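PDB 4TLV: ADP-ribosylating toxin CARDS, which transfers ADP-ribose from NAD+ to multiple target proteins and causes vacuolation of mammalian cells, acting as the main virulence factor of Mycoplasma pneumoniae. Local coordinates for residues 48-54 / 133-139; 84-90 / 187-193; 346-350 / 402-407. All coordinates share one frame; numbering follows the deposited sequence.

Contact 1 of 3, residues 48-54 / 133-139; sequences YFISTSE and REWFTDG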
loop_
_atom_site.group_PDB
_atom_site.type_symbol
_atom_site.label_atom_id
_atom_site.label_comp_id
_atom_site.label_asym_id
_atom_site.label_seq_id
_atom_site.Cartn_x
_atom_site.Cartn_y
_atom_site.Cartn_z
ATOM N N TYR A 48 22.762 0.831 -8.308
ATOM C CA TYR A 48 22.543 0.648 -9.736
ATOM C C TYR A 48 21.052 0.709 -10.030
ATOM O O TYR A 48 20.660 0.760 -11.168
ATOM C CB TYR A 48 23.041 -0.740 -10.148
ATOM C CG TYR A 48 23.059 -1.002 -11.636
ATOM C CD1 TYR A 48 23.903 -0.276 -12.480
ATOM C CD2 TYR A 48 22.281 -2.015 -12.193
ATOM C CE1 TYR A 48 23.941 -0.522 -13.831
ATOM C CE2 TYR A 48 22.317 -2.280 -13.552
ATOM C CZ TYR A 48 23.144 -1.527 -14.370
ATOM O OH TYR A 48 23.171 -1.785 -15.722
ATOM N N PHE A 49 20.227 0.687 -8.982
ATOM C CA PHE A 49 18.787 0.624 -9.164
ATOM C C PHE A 49 18.188 2.028 -9.184
ATOM O O PHE A 49 18.565 2.864 -8.365
ATOM C CB PHE A 49 18.151 -0.169 -8.021
ATOM C CG PHE A 49 18.644 -1.595 -7.914
ATOM C CD1 PHE A 49 18.989 -2.312 -9.057
ATOM C CD2 PHE A 49 18.751 -2.221 -6.674
ATOM C CE1 PHE A 49 19.438 -3.631 -8.976
ATOM C CE2 PHE A 49 19.191 -3.545 -6.583
ATOM C CZ PHE A 49 19.543 -4.249 -7.754
ATOM N N ILE A 50 17.245 2.273 -10.097
ATOM C CA ILE A 50 16.534 3.562 -10.129
ATOM C C ILE A 50 15.088 3.382 -9.662
ATOM O O ILE A 50 14.384 2.500 -10.142
ATOM C CB ILE A 50 16.533 4.172 -11.531
ATOM C CG1 ILE A 50 17.968 4.459 -11.990
ATOM C CG2 ILE A 50 15.726 5.476 -11.565
ATOM C CD1 ILE A 50 18.039 4.924 -13.448
ATOM N N SER A 51 14.641 4.229 -8.737
ATOM C CA SER A 51 13.304 4.073 -8.156
ATOM C C SER A 51 12.198 4.752 -8.954
ATOM O O SER A 51 12.371 5.848 -9.494
ATOM C CB SER A 51 13.277 4.605 -6.719
ATOM O OG SER A 51 13.680 5.973 -6.722
ATOM N N THR A 52 11.058 4.073 -9.017
ATOM C CA THR A 52 9.835 4.622 -9.579
ATOM C C THR A 52 8.694 4.063 -8.734
ATOM O O THR A 52 8.889 3.172 -7.909
ATOM C CB THR A 52 9.590 4.155 -11.044
ATOM O OG1 THR A 52 9.284 2.749 -11.045
ATOM C CG2 THR A 52 10.810 4.423 -11.945
ATOM N N SER A 53 7.496 4.577 -8.949
ATOM C CA SER A 53 6.343 4.152 -8.168
ATOM C C SER A 53 5.201 3.711 -9.099
ATOM O O SER A 53 5.070 4.204 -10.214
ATOM C CB SER A 53 5.888 5.298 -7.258
ATOM O OG SER A 53 4.701 4.942 -6.574
ATOM N N GLU A 54 4.384 2.769 -8.643
ATOM C CA GLU A 54 3.275 2.290 -9.447
ATOM C C GLU A 54 2.186 3.359 -9.639
ATOM O O GLU A 54 1.410 3.277 -10.575
ATOM C CB GLU A 54 2.683 1.021 -8.817
ATOM C CG GLU A 54 1.951 0.115 -9.801
ATOM C CD GLU A 54 1.514 -1.194 -9.144
ATOM O OE1 GLU A 54 2.388 -2.002 -8.755
ATOM O OE2 GLU A 54 0.295 -1.409 -9.008
ATOM N N ARG A 133 5.090 1.974 -3.169
ATOM C CA ARG A 133 4.710 1.185 -4.338
ATOM C C ARG A 133 5.878 1.101 -5.312
ATOM O O ARG A 133 5.690 1.251 -6.519
ATOM C CB ARG A 133 3.493 1.813 -5.044
ATOM C CG ARG A 133 2.242 1.922 -4.165
ATOM C CD ARG A 133 1.424 0.631 -4.138
ATOM N NE ARG A 133 0.813 0.271 -5.437
ATOM C CZ ARG A 133 -0.361 0.721 -5.883
ATOM N NH1 ARG A 133 -1.086 1.595 -5.172
ATOM N NH2 ARG A 133 -0.822 0.301 -7.060
ATOM N N GLU A 134 7.083 0.864 -4.795
ATOM C CA GLU A 134 8.296 0.997 -5.617
ATOM C C GLU A 134 8.491 -0.113 -6.640
ATOM O O GLU A 134 8.416 -1.292 -6.321
ATOM C CB GLU A 134 9.580 1.110 -4.770
ATOM C CG GLU A 134 10.840 1.190 -5.670
ATOM C CD GLU A 134 12.135 1.456 -4.921
ATOM O OE1 GLU A 134 12.140 1.425 -3.671
ATOM O OE2 GLU A 134 13.154 1.690 -5.606
ATOM N N TRP A 135 8.730 0.292 -7.879
ATOM C CA TRP A 135 9.283 -0.599 -8.896
ATOM C C TRP A 135 10.660 -0.010 -9.165
ATOM O O TRP A 135 10.784 1.193 -9.421
ATOM C CB TRP A 135 8.426 -0.555 -10.165
ATOM C CG TRP A 135 7.144 -1.322 -10.032
ATOM C CD1 TRP A 135 6.009 -0.917 -9.407
ATOM C CD2 TRP A 135 6.885 -2.642 -10.533
ATOM N NE1 TRP A 135 5.046 -1.901 -9.486
ATOM C CE2 TRP A 135 5.563 -2.966 -10.178
ATOM C CE3 TRP A 135 7.646 -3.576 -11.260
ATOM C CZ2 TRP A 135 4.973 -4.186 -10.522
ATOM C CZ3 TRP A 135 7.071 -4.784 -11.586
ATOM C CH2 TRP A 135 5.734 -5.081 -11.220
ATOM N N PHE A 136 11.701 -0.819 -9.040
ATOM C CA PHE A 136 13.037 -0.321 -9.313
ATOM C C PHE A 136 13.511 -0.874 -10.641
ATOM O O PHE A 136 13.098 -1.967 -11.043
ATOM C CB PHE A 136 14.016 -0.651 -8.176
ATOM C CG PHE A 136 14.273 -2.130 -7.973
ATOM C CD1 PHE A 136 13.426 -2.895 -7.174
ATOM C CD2 PHE A 136 15.385 -2.744 -8.545
ATOM C CE1 PHE A 136 13.662 -4.246 -6.964
ATOM C CE2 PHE A 136 15.627 -4.106 -8.330
ATOM C CZ PHE A 136 14.761 -4.849 -7.531
ATOM N N THR A 137 14.359 -0.117 -11.334
ATOM C CA THR A 137 14.913 -0.604 -12.594
ATOM C C THR A 137 16.312 -1.120 -12.319
ATOM O O THR A 137 17.031 -0.589 -11.458
ATOM C CB THR A 137 14.962 0.478 -13.675
ATOM O OG1 THR A 137 15.851 1.518 -13.258
ATOM C CG2 THR A 137 13.566 1.068 -13.897
ATOM N N ASP A 138 16.671 -2.185 -13.023
ATOM C CA ASP A 138 17.979 -2.796 -12.868
ATOM C C ASP A 138 18.824 -2.047 -13.883
ATOM O O ASP A 138 19.009 -2.497 -15.021
ATOM C CB ASP A 138 17.881 -4.291 -13.186
ATOM C CG ASP A 138 19.120 -5.072 -12.787
ATOM O OD1 ASP A 138 20.118 -4.452 -12.339
ATOM O OD2 ASP A 138 19.088 -6.314 -12.920
ATOM N N GLY A 139 19.263 -0.858 -13.491
ATOM C CA GLY A 139 20.052 0.004 -14.361
ATOM C C GLY A 139 19.327 1.190 -14.972
ATOM O O GLY A 139 18.184 1.498 -14.612
#

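Contact 2 of 3, residues 84-90 / 187-193; sequences RADQHFY and ELQTQAN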
loop_
_atom_site.group_PDB
_atom_site.type_symbol
_atom_site.label_atom_id
_atom_site.label_comp_id
_atom_site.label_asym_id
_atom_site.label_seq_id
_atom_site.Cartn_x
_atom_site.Cartn_y
_atom_site.Cartn_z
ATOM N N ARG A 84 7.032 4.142 -19.321
ATOM C CA ARG A 84 6.578 2.816 -19.716
ATOM C C ARG A 84 7.526 1.799 -19.111
ATOM O O ARG A 84 8.736 1.894 -19.286
ATOM C CB ARG A 84 6.530 2.647 -21.251
ATOM C CG ARG A 84 6.121 1.253 -21.728
ATOM C CD ARG A 84 6.069 1.144 -23.289
ATOM N NE ARG A 84 7.180 1.866 -23.913
ATOM C CZ ARG A 84 8.434 1.425 -23.962
ATOM N NH1 ARG A 84 8.751 0.230 -23.455
ATOM N NH2 ARG A 84 9.377 2.182 -24.512
ATOM N N ALA A 85 6.964 0.824 -18.406
ATOM C CA ALA A 85 7.757 -0.229 -17.772
ATOM C C ALA A 85 8.049 -1.375 -18.742
ATOM O O ALA A 85 7.271 -1.639 -19.647
ATOM C CB ALA A 85 7.034 -0.758 -16.554
ATOM N N ASP A 86 9.178 -2.051 -18.538
ATOM C CA ASP A 86 9.552 -3.190 -19.375
ATOM C C ASP A 86 10.244 -4.234 -18.487
ATOM O O ASP A 86 10.213 -4.105 -17.269
ATOM C CB ASP A 86 10.424 -2.754 -20.573
ATOM C CG ASP A 86 11.746 -2.092 -20.145
ATOM O OD1 ASP A 86 12.287 -2.465 -19.086
ATOM O OD2 ASP A 86 12.269 -1.223 -20.892
ATOM N N GLN A 87 10.849 -5.259 -19.084
ATOM C CA GLN A 87 11.369 -6.402 -18.315
ATOM C C GLN A 87 12.503 -6.053 -17.341
ATOM O O GLN A 87 12.856 -6.876 -16.493
ATOM C CB GLN A 87 11.832 -7.530 -19.258
ATOM C CG GLN A 87 13.125 -7.158 -19.984
ATOM C CD GLN A 87 13.652 -8.235 -20.941
ATOM O OE1 GLN A 87 12.925 -9.155 -21.339
ATOM N NE2 GLN A 87 14.929 -8.113 -21.316
ATOM N N HIS A 88 13.091 -4.859 -17.436
ATOM C CA HIS A 88 14.090 -4.526 -16.417
ATOM C C HIS A 88 13.539 -3.708 -15.232
ATOM O O HIS A 88 14.302 -3.201 -14.415
ATOM C CB HIS A 88 15.417 -3.987 -17.010
ATOM C CG HIS A 88 15.464 -2.506 -17.248
ATOM N ND1 HIS A 88 14.645 -1.864 -18.152
ATOM C CD2 HIS A 88 16.322 -1.560 -16.786
ATOM C CE1 HIS A 88 14.959 -0.578 -18.198
ATOM N NE2 HIS A 88 15.975 -0.369 -17.377
ATOM N N PHE A 89 12.210 -3.624 -15.145
ATOM C CA PHE A 89 11.521 -3.025 -13.999
ATOM C C PHE A 89 10.976 -4.131 -13.078
ATOM O O PHE A 89 10.229 -4.993 -13.528
ATOM C CB PHE A 89 10.324 -2.191 -14.463
ATOM C CG PHE A 89 10.672 -0.925 -15.196
ATOM C CD1 PHE A 89 11.372 -0.959 -16.402
ATOM C CD2 PHE A 89 10.216 0.299 -14.721
ATOM C CE1 PHE A 89 11.646 0.218 -17.100
ATOM C CE2 PHE A 89 10.491 1.485 -15.406
ATOM C CZ PHE A 89 11.195 1.442 -16.595
ATOM N N TYR A 90 11.310 -4.064 -11.791
ATOM C CA TYR A 90 10.962 -5.094 -10.816
ATOM C C TYR A 90 10.268 -4.513 -9.605
ATOM O O TYR A 90 10.630 -3.441 -9.137
ATOM C CB TYR A 90 12.247 -5.757 -10.303
ATOM C CG TYR A 90 12.998 -6.446 -11.409
ATOM C CD1 TYR A 90 13.911 -5.747 -12.192
ATOM C CD2 TYR A 90 12.771 -7.792 -11.689
ATOM C CE1 TYR A 90 14.589 -6.377 -13.252
ATOM C CE2 TYR A 90 13.445 -8.430 -12.733
ATOM C CZ TYR A 90 14.352 -7.721 -13.499
ATOM O OH TYR A 90 15.024 -8.361 -14.517
ATOM N N GLU A 187 6.288 3.793 -28.326
ATOM C CA GLU A 187 5.227 2.930 -27.795
ATOM C C GLU A 187 5.551 1.486 -28.146
ATOM O O GLU A 187 5.338 1.049 -29.279
ATOM C CB GLU A 187 3.848 3.305 -28.356
ATOM C CG GLU A 187 2.706 2.454 -27.788
ATOM C CD GLU A 187 2.813 2.312 -26.273
ATOM O OE1 GLU A 187 2.563 3.318 -25.564
ATOM O OE2 GLU A 187 3.171 1.207 -25.796
ATOM N N LEU A 188 6.102 0.745 -27.195
ATOM C CA LEU A 188 6.531 -0.613 -27.505
ATOM C C LEU A 188 5.627 -1.712 -26.942
ATOM O O LEU A 188 5.931 -2.887 -27.096
ATOM C CB LEU A 188 7.970 -0.823 -27.049
ATOM C CG LEU A 188 8.970 0.089 -27.757
ATOM C CD1 LEU A 188 10.385 -0.158 -27.209
ATOM C CD2 LEU A 188 8.915 -0.114 -29.290
ATOM N N GLN A 189 4.532 -1.328 -26.293
ATOM C CA GLN A 189 3.605 -2.288 -25.690
ATOM C C GLN A 189 4.318 -3.360 -24.858
ATOM O O GLN A 189 4.188 -4.568 -25.103
ATOM C CB GLN A 189 2.670 -2.914 -26.731
ATOM C CG GLN A 189 1.876 -1.878 -27.510
ATOM C CD GLN A 189 0.936 -2.500 -28.547
ATOM O OE1 GLN A 189 1.244 -3.527 -29.156
ATOM N NE2 GLN A 189 -0.211 -1.872 -28.747
ATOM N N THR A 190 5.067 -2.893 -23.869
ATOM C CA THR A 190 5.784 -3.768 -22.943
ATOM C C THR A 190 5.061 -3.788 -21.601
ATOM O O THR A 190 4.052 -3.107 -21.423
ATOM C CB THR A 190 7.229 -3.264 -22.732
ATOM O OG1 THR A 190 7.202 -1.889 -22.327
ATOM C CG2 THR A 190 8.035 -3.374 -24.013
ATOM N N GLN A 191 5.578 -4.561 -20.649
ATOM C CA GLN A 191 5.048 -4.542 -19.293
ATOM C C GLN A 191 6.193 -4.769 -18.306
ATOM O O GLN A 191 7.227 -5.310 -18.677
ATOM C CB GLN A 191 4.009 -5.642 -19.115
ATOM C CG GLN A 191 4.608 -7.036 -19.249
ATOM C CD GLN A 191 3.654 -8.134 -18.817
ATOM O OE1 GLN A 191 2.430 -8.090 -19.331
ATOM N NE2 GLN A 191 4.013 -9.015 -18.020
ATOM N N ALA A 192 6.008 -4.349 -17.060
ATOM C CA ALA A 192 7.028 -4.561 -16.039
ATOM C C ALA A 192 7.259 -6.061 -15.870
ATOM O O ALA A 192 6.375 -6.859 -16.154
ATOM C CB ALA A 192 6.607 -3.933 -14.718
ATOM N N ASN A 193 8.446 -6.439 -15.409
ATOM C CA ASN A 193 8.718 -7.843 -15.135
ATOM C C ASN A 193 7.786 -8.377 -14.033
ATOM O O ASN A 193 7.664 -7.758 -12.975
ATOM C CB ASN A 193 10.180 -8.016 -14.706
ATOM C CG ASN A 193 10.683 -9.425 -14.970
ATOM O OD1 ASN A 193 10.006 -10.396 -14.641
ATOM N ND2 ASN A 193 11.840 -9.538 -15.619
#

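Contact 3 of 3, residues 346-350 / 402-407; sequences GQLKV and DLYVCP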
loop_
_atom_site.group_PDB
_atom_site.type_symbol
_atom_site.label_atom_id
_atom_site.label_comp_id
_atom_site.label_asym_id
_atom_site.label_seq_id
_atom_site.Cartn_x
_atom_site.Cartn_y
_atom_site.Cartn_z
ATOM N N GLY A 346 -23.300 4.837 -12.329
ATOM C CA GLY A 346 -22.430 5.895 -11.849
ATOM C C GLY A 346 -22.780 6.394 -10.462
ATOM O O GLY A 346 -22.848 7.600 -10.224
ATOM N N GLN A 347 -22.996 5.462 -9.540
ATOM C CA GLN A 347 -23.252 5.818 -8.156
ATOM C C GLN A 347 -22.722 4.735 -7.220
ATOM O O GLN A 347 -23.362 3.705 -7.009
ATOM C CB GLN A 347 -24.747 6.070 -7.926
ATOM C CG GLN A 347 -25.083 6.651 -6.562
ATOM C CD GLN A 347 -26.548 7.049 -6.433
ATOM O OE1 GLN A 347 -27.249 7.213 -7.431
ATOM N NE2 GLN A 347 -27.013 7.212 -5.199
ATOM N N LEU A 348 -21.528 4.964 -6.680
ATOM C CA LEU A 348 -20.972 4.082 -5.670
ATOM C C LEU A 348 -21.475 4.566 -4.337
ATOM O O LEU A 348 -21.783 5.743 -4.184
ATOM C CB LEU A 348 -19.448 4.151 -5.689
ATOM C CG LEU A 348 -18.783 3.789 -7.009
ATOM C CD1 LEU A 348 -17.295 4.144 -6.953
ATOM C CD2 LEU A 348 -18.980 2.323 -7.300
ATOM N N LYS A 349 -21.561 3.668 -3.364
ATOM C CA LYS A 349 -21.961 4.054 -2.021
ATOM C C LYS A 349 -20.826 3.789 -1.031
ATOM O O LYS A 349 -20.197 2.735 -1.062
ATOM C CB LYS A 349 -23.204 3.279 -1.597
ATOM C CG LYS A 349 -23.443 3.259 -0.107
ATOM C CD LYS A 349 -24.428 4.327 0.313
ATOM C CE LYS A 349 -25.649 3.704 0.969
ATOM N NZ LYS A 349 -25.361 3.153 2.327
ATOM N N VAL A 350 -20.566 4.750 -0.156
ATOM C CA VAL A 350 -19.474 4.597 0.799
ATOM C C VAL A 350 -19.928 3.871 2.072
ATOM O O VAL A 350 -20.995 4.151 2.613
ATOM C CB VAL A 350 -18.859 5.954 1.146
ATOM C CG1 VAL A 350 -17.640 5.777 2.038
ATOM C CG2 VAL A 350 -18.488 6.695 -0.135
ATOM N N ASP A 402 -26.692 9.501 3.401
ATOM C CA ASP A 402 -25.746 8.594 2.787
ATOM C C ASP A 402 -24.726 9.335 1.931
ATOM O O ASP A 402 -24.988 10.435 1.429
ATOM C CB ASP A 402 -26.479 7.553 1.945
ATOM C CG ASP A 402 -27.155 6.487 2.796
ATOM O OD1 ASP A 402 -27.005 6.517 4.038
ATOM O OD2 ASP A 402 -27.827 5.613 2.216
ATOM N N LEU A 403 -23.561 8.717 1.774
ATOM C CA LEU A 403 -22.458 9.303 1.024
ATOM C C LEU A 403 -22.179 8.477 -0.225
ATOM O O LEU A 403 -22.030 7.259 -0.143
ATOM C CB LEU A 403 -21.196 9.375 1.900
ATOM C CG LEU A 403 -19.937 9.927 1.236
ATOM C CD1 LEU A 403 -20.134 11.396 0.845
ATOM C CD2 LEU A 403 -18.716 9.751 2.168
ATOM N N TYR A 404 -22.106 9.142 -1.378
ATOM C CA TYR A 404 -21.895 8.449 -2.651
ATOM C C TYR A 404 -20.647 8.938 -3.372
ATOM O O TYR A 404 -20.096 9.981 -3.041
ATOM C CB TYR A 404 -23.095 8.642 -3.581
ATOM C CG TYR A 404 -24.432 8.336 -2.936
ATOM C CD1 TYR A 404 -24.852 7.023 -2.740
ATOM C CD2 TYR A 404 -25.272 9.362 -2.522
ATOM C CE1 TYR A 404 -26.076 6.744 -2.145
ATOM C CE2 TYR A 404 -26.499 9.096 -1.927
ATOM C CZ TYR A 404 -26.895 7.787 -1.747
ATOM O OH TYR A 404 -28.107 7.528 -1.154
ATOM N N VAL A 405 -20.211 8.171 -4.366
ATOM C CA VAL A 405 -19.180 8.608 -5.284
ATOM C C VAL A 405 -19.783 8.550 -6.684
ATOM O O VAL A 405 -20.352 7.523 -7.067
ATOM C CB VAL A 405 -17.966 7.674 -5.259
ATOM C CG1 VAL A 405 -16.898 8.178 -6.224
ATOM C CG2 VAL A 405 -17.429 7.529 -3.838
ATOM N N CYS A 406 -19.650 9.641 -7.434
ATOM C CA CYS A 406 -20.161 9.727 -8.803
ATOM C C CYS A 406 -19.146 10.371 -9.724
ATOM O O CYS A 406 -18.398 11.250 -9.305
ATOM C CB CYS A 406 -21.418 10.604 -8.868
ATOM S SG CYS A 406 -22.735 10.174 -7.741
ATOM N N PRO A 407 -19.146 9.962 -11.000
ATOM C CA PRO A 407 -18.451 10.745 -12.029
ATOM C C PRO A 407 -18.948 12.191 -11.975
ATOM O O PRO A 407 -20.116 12.426 -11.649
ATOM C CB PRO A 407 -18.892 10.081 -13.337
ATOM C CG PRO A 407 -19.301 8.690 -12.950
ATOM C CD PRO A 407 -19.861 8.798 -11.554
HETATM O O HOH W 1 -23.047 6.160 2.919
#

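Contact 1 of 3, residues 48-54 / 133-139
T52 holds a single carbonyl twice: its backbone N (2.9 Å) and its OG1 (2.7 Å) both donate to W135 O. The bonds sit within an antiparallel strand pair, 49-53 against 134-138, of the mono-ADP-ribosyltransferase domain, and S51-T52-S53 is consistent with the Ser-Thr-Ser signature of related toxins. Threonine's beta-branched carbon favours an extended strand and its hydroxyl supplies the second donor; chi1 of 69° turns OG1 toward W135 O.

On the face bearing F49 and F136 the two phenyl groups run side by side, F136 CE2 lying over the centre of the F49 ring; W197 meets both rings edge-to-face. E134, hydrogen-bonded through OE2 to H38, brings that oxygen 3.1 Å from S51 CB. G139, having no side chain, brings CA over the face of the Y48 ring, 3.6 Å from its centroid.

Just past strand 49-53, the E54 carboxylate joins two side chains. R133 NH2 approaches OE2 from above the carboxylate plane in a salt bridge, while OE2 lies in the guanidinium plane and has R590 as a second partner. W135 NE1 donates to the anti lone pair of E54 OE1, 2.8 Å away, the oxygen lying almost in the indole plane.

Contact 2 of 3, residues 84-90 / 187-193
T190 and R84 cross at about a right angle, and the threonine hydroxyl lies at the edge of the guanidinium group. R84 NH1 donates to T190 OG1 at 2.9 Å, with the oxygen practically in the guanidinium plane. L188 takes a different approach: its CB lies over the centre of one face of the same group, giving the flat cation an aliphatic cover. Arginine fits because edge and face are used at once, and its extended start, with CG anti to the backbone N (chi1 177°), carries the head out to the 187-193 loop before the bend at chi3.

Further along, the two segments meet at the type I turn D86-F89, which connects strands 76-84 and 89-91 of the ADP-ribosyltransferase domain. D86 shapes this turn from within: OD1 accepts from H88 N, an Asx turn, and from H88 ND1, at 2.6 Å. Between the polar sites, small residues let the backbones come close, and A85 CB packs 3.7 Å from A192 CB.

N193 reads the end of the turn with main chain and side chain together. Its N donates to F89 O (3.0 Å), while ND2 reaches a lone pair of Q87 O in the carbonyl plane, also at 3.0 Å. The amide runs beside the Y90 ring, the planes 25° apart, with N193 CB making an off-centre CH-pi contact.

E187 OE2 remains 4.5 Å from R84 NE and well out of the guanidinium plane; the glutamate's OE1 is instead held by R8 and Y185. The T190 hydroxyl accepts from R84 NH1 and donates through OG1 to A85 O at 2.7 Å, and the positive charge of the arginine probably strengthens this second bond.

Contact 3 of 3, residues 346-350 / 402-407
Strands 348-350 and 404-407 run antiparallel, their axes 4.5 Å apart at the closest, with L348 and V405 as a hydrogen-bonded pair that exchanges both backbone bonds and K349 and Y404 as the non-hydrogen-bonded pair beside it.

Above the Y404 ring comes the amide of Q347. Its NE2 stands 3.2 Å above the ring plane, over the centre, and the amide plane is almost perpendicular to the ring, so the group meets the aromatic face end-on. The extended glutamine chain gives the reach for this, while L348 O lies at the ring's edge. Next along, K349 reaches back to D402: K349 NZ and D402 OD2 form a long salt bridge of 3.5 Å, and K349 CE lies closer still, 3.2 Å from D402 OD2. To get there the lysine chain bends repeatedly, with chi2 (97°) and chi3 (120°) off the staggered values, CD passing obliquely by Y404 CE1.

The side carrying L348 and V405 is apolar. L348 CB touches V405 CB at 3.8 Å. V350 CG2 packs on L403 CG, also at 3.8 Å, and on V405 CG2; branched aliphatic side chains suit this buried surface. V350 N donates to L403 O in a nearly straight bond (175°), but the return bond is replaced by a water, which bridges V350 O and L403 N, so the strands part slightly here without losing their connection. At the far end G346 adopts positive phi, a conformation glycine readily accepts.

The pair belongs to the beta-trefoil D2 domain. Strand 388-393 hydrogen-bonds to the other side of 401-407, placing L390 against L403 and V405, and W364 of strand 364-368 covers V350 and V405, while L415 of strand 415-421 packs on Q347 and Y404.

Overall arrangement
Contacts 1 and 2 lie side by side in the mono-ADP-ribosyltransferase (mART) domain, their centres 12 Å apart. Strand 134-138 is the middle of a three-stranded antiparallel sheet: 49-53 flanks it in contact 1, and 89-91, which starts in contact 2, flanks it on the other edge. Their segments alternate along the chain, and W135 packs directly on A192 and Y90. Contact 3 comes later, in the beta-trefoil D2 domain, its centre 35 Å from those of both others; its nearest atoms are about 17 Å from contact 1 and about 26 Å from contact 2. The mART and D2 domains thus each have long-range pairings of their own, and none of these three contacts joins one domain to the other.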